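Local coordinates for SCO1/SenC family lipoprotein (Bacillus anthracis, PDB 4HDE) that belongs to the SCO1/SenC lipoprotein family and, like its relatives, probably binds copper or exchanges thiols during cytochrome c oxidase assembly, at residues F41-T46 and S75-L80. Residues are numbered along the deposited sequence; the frame is centred on the assembly and turned at random.
Sequences FTNCQT and SVDPDL
F41 presses its CB against CB of D77 at 3.5 Å, and its ring reaches the neighbouring valine, with CD2 lying 3.8 Å from CG2 of V76. With CG of F41 between the backbone N and the carbonyl carbon (chi1 67°), the ring lies with CD2 toward V76 and CD1 near D77. C44, at the end of the type I turn that starts at F41, lays its CB 3.5 Å above one face of the ring, offset toward the rim. The ring thus bridges the cysteine and the loop 75-80.

No direct hydrogen bond joins 41-46 to 75-80; one water links N43 and D77, and just beyond, D81 bonds T42 OG1 with one carboxylate oxygen and S75 OG with the other. The water accepts from the backbone N of N43 and from its ND2 (2.9 Å), and donates to OD2 of D77 (2.8 Å), while sitting in plane at the edge of the F41 ring. The carboxylate plane of D77 stands 82° from the ring. Its other oxygen, OD1, forms a salt bridge with K125. Farther out, N43 and L80 cross at about a right angle, CD1 of the leucine 3.6 Å from ND2.

The backbone N of D77 donates to OG of S75, an ST turn. Both loops follow parallel neighbouring strands, 35-40 and 70-75, of a thioredoxin-like sheet. C44 is the first cysteine of the CxxxC motif, which in Sco relatives supplies, with a histidine, the ligands for copper, and D77-P78 begins the family's DPxxD sequence, so the contact joins two signature loops of the Sco fold.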
# COMPACT_ATOMS: atom_id res chain seq x y z
N PHE A 41 -1.48 -9.57 -3.23
CA PHE A 41 -0.74 -10.82 -3.04
C PHE A 41 -0.18 -11.28 -4.37
O PHE A 41 -0.76 -11.01 -5.42
CB PHE A 41 -1.56 -11.91 -2.32
CG PHE A 41 -2.75 -12.44 -3.09
CD1 PHE A 41 -2.76 -13.74 -3.57
CD2 PHE A 41 -3.87 -11.64 -3.27
CE1 PHE A 41 -3.87 -14.23 -4.26
CE2 PHE A 41 -4.98 -12.13 -3.95
CZ PHE A 41 -4.97 -13.40 -4.45
N THR A 42 0.96 -11.96 -4.34
CA THR A 42 1.68 -12.24 -5.58
C THR A 42 1.06 -13.33 -6.44
O THR A 42 1.31 -13.38 -7.64
CB THR A 42 3.19 -12.56 -5.35
OG1 THR A 42 3.33 -13.87 -4.79
CG2 THR A 42 3.83 -11.53 -4.43
N ASN A 43 0.24 -14.19 -5.85
CA ASN A 43 -0.41 -15.24 -6.63
C ASN A 43 -1.79 -14.86 -7.14
O ASN A 43 -2.56 -15.71 -7.56
CB ASN A 43 -0.46 -16.55 -5.85
CG ASN A 43 0.88 -17.26 -5.81
OD1 ASN A 43 1.30 -17.86 -6.80
ND2 ASN A 43 1.56 -17.17 -4.68
N CYS A 44 -2.10 -13.57 -7.11
CA CYS A 44 -3.40 -13.08 -7.56
C CYS A 44 -3.58 -13.26 -9.07
O CYS A 44 -2.73 -12.86 -9.85
CB CYS A 44 -3.60 -11.61 -7.18
SG CYS A 44 -5.15 -10.94 -7.82
N GLN A 45 -4.69 -13.87 -9.46
CA GLN A 45 -4.98 -14.14 -10.87
C GLN A 45 -5.87 -13.07 -11.49
O GLN A 45 -6.23 -13.15 -12.67
CB GLN A 45 -5.63 -15.51 -11.02
CG GLN A 45 -4.72 -16.65 -10.60
CD GLN A 45 -5.42 -18.00 -10.66
OE1 GLN A 45 -6.65 -18.08 -10.60
NE2 GLN A 45 -4.63 -19.06 -10.79
N THR A 46 -6.21 -12.05 -10.70
CA THR A 46 -7.08 -10.99 -11.19
C THR A 46 -6.50 -9.57 -11.04
O THR A 46 -5.76 -9.10 -11.90
CB THR A 46 -8.53 -11.09 -10.61
OG1 THR A 46 -8.50 -10.90 -9.19
CG2 THR A 46 -9.16 -12.45 -10.93
N SER A 75 1.24 -7.56 1.83
CA SER A 75 0.77 -8.86 1.34
C SER A 75 -0.36 -9.40 2.21
O SER A 75 -0.26 -9.44 3.45
CB SER A 75 1.89 -9.89 1.28
OG SER A 75 1.36 -11.17 0.94
N VAL A 76 -1.43 -9.84 1.56
CA VAL A 76 -2.51 -10.52 2.25
C VAL A 76 -2.41 -12.04 2.10
O VAL A 76 -3.35 -12.75 2.46
CB VAL A 76 -3.90 -10.03 1.80
CG1 VAL A 76 -4.05 -8.54 2.11
CG2 VAL A 76 -4.11 -10.30 0.31
N ASP A 77 -1.29 -12.52 1.60
CA ASP A 77 -1.04 -13.96 1.55
C ASP A 77 0.36 -14.27 2.07
O ASP A 77 1.18 -14.83 1.35
CB ASP A 77 -1.21 -14.46 0.10
CG ASP A 77 -1.31 -15.97 0.00
OD1 ASP A 77 -1.62 -16.64 1.02
OD2 ASP A 77 -1.09 -16.49 -1.11
N PRO A 78 0.64 -13.92 3.33
CA PRO A 78 2.01 -14.07 3.83
C PRO A 78 2.47 -15.52 3.95
O PRO A 78 3.67 -15.75 4.06
CB PRO A 78 1.94 -13.41 5.22
CG PRO A 78 0.47 -13.52 5.62
CD PRO A 78 -0.26 -13.30 4.32
N ASP A 79 1.54 -16.48 3.94
CA ASP A 79 1.93 -17.89 3.95
C ASP A 79 2.69 -18.26 2.67
O ASP A 79 3.52 -19.18 2.68
CB ASP A 79 0.71 -18.81 4.13
CG ASP A 79 0.04 -18.64 5.48
OD1 ASP A 79 0.76 -18.54 6.50
OD2 ASP A 79 -1.22 -18.60 5.52
N LEU A 80 2.39 -17.56 1.58
CA LEU A 80 3.08 -17.81 0.31
C LEU A 80 4.06 -16.70 -0.06
O LEU A 80 5.11 -16.97 -0.64
CB LEU A 80 2.08 -18.02 -0.83
CG LEU A 80 1.37 -19.38 -0.87
CD1 LEU A 80 0.55 -19.49 -2.14
CD2 LEU A 80 2.37 -20.52 -0.78
O HOH W 1 0.42 -15.15 -3.00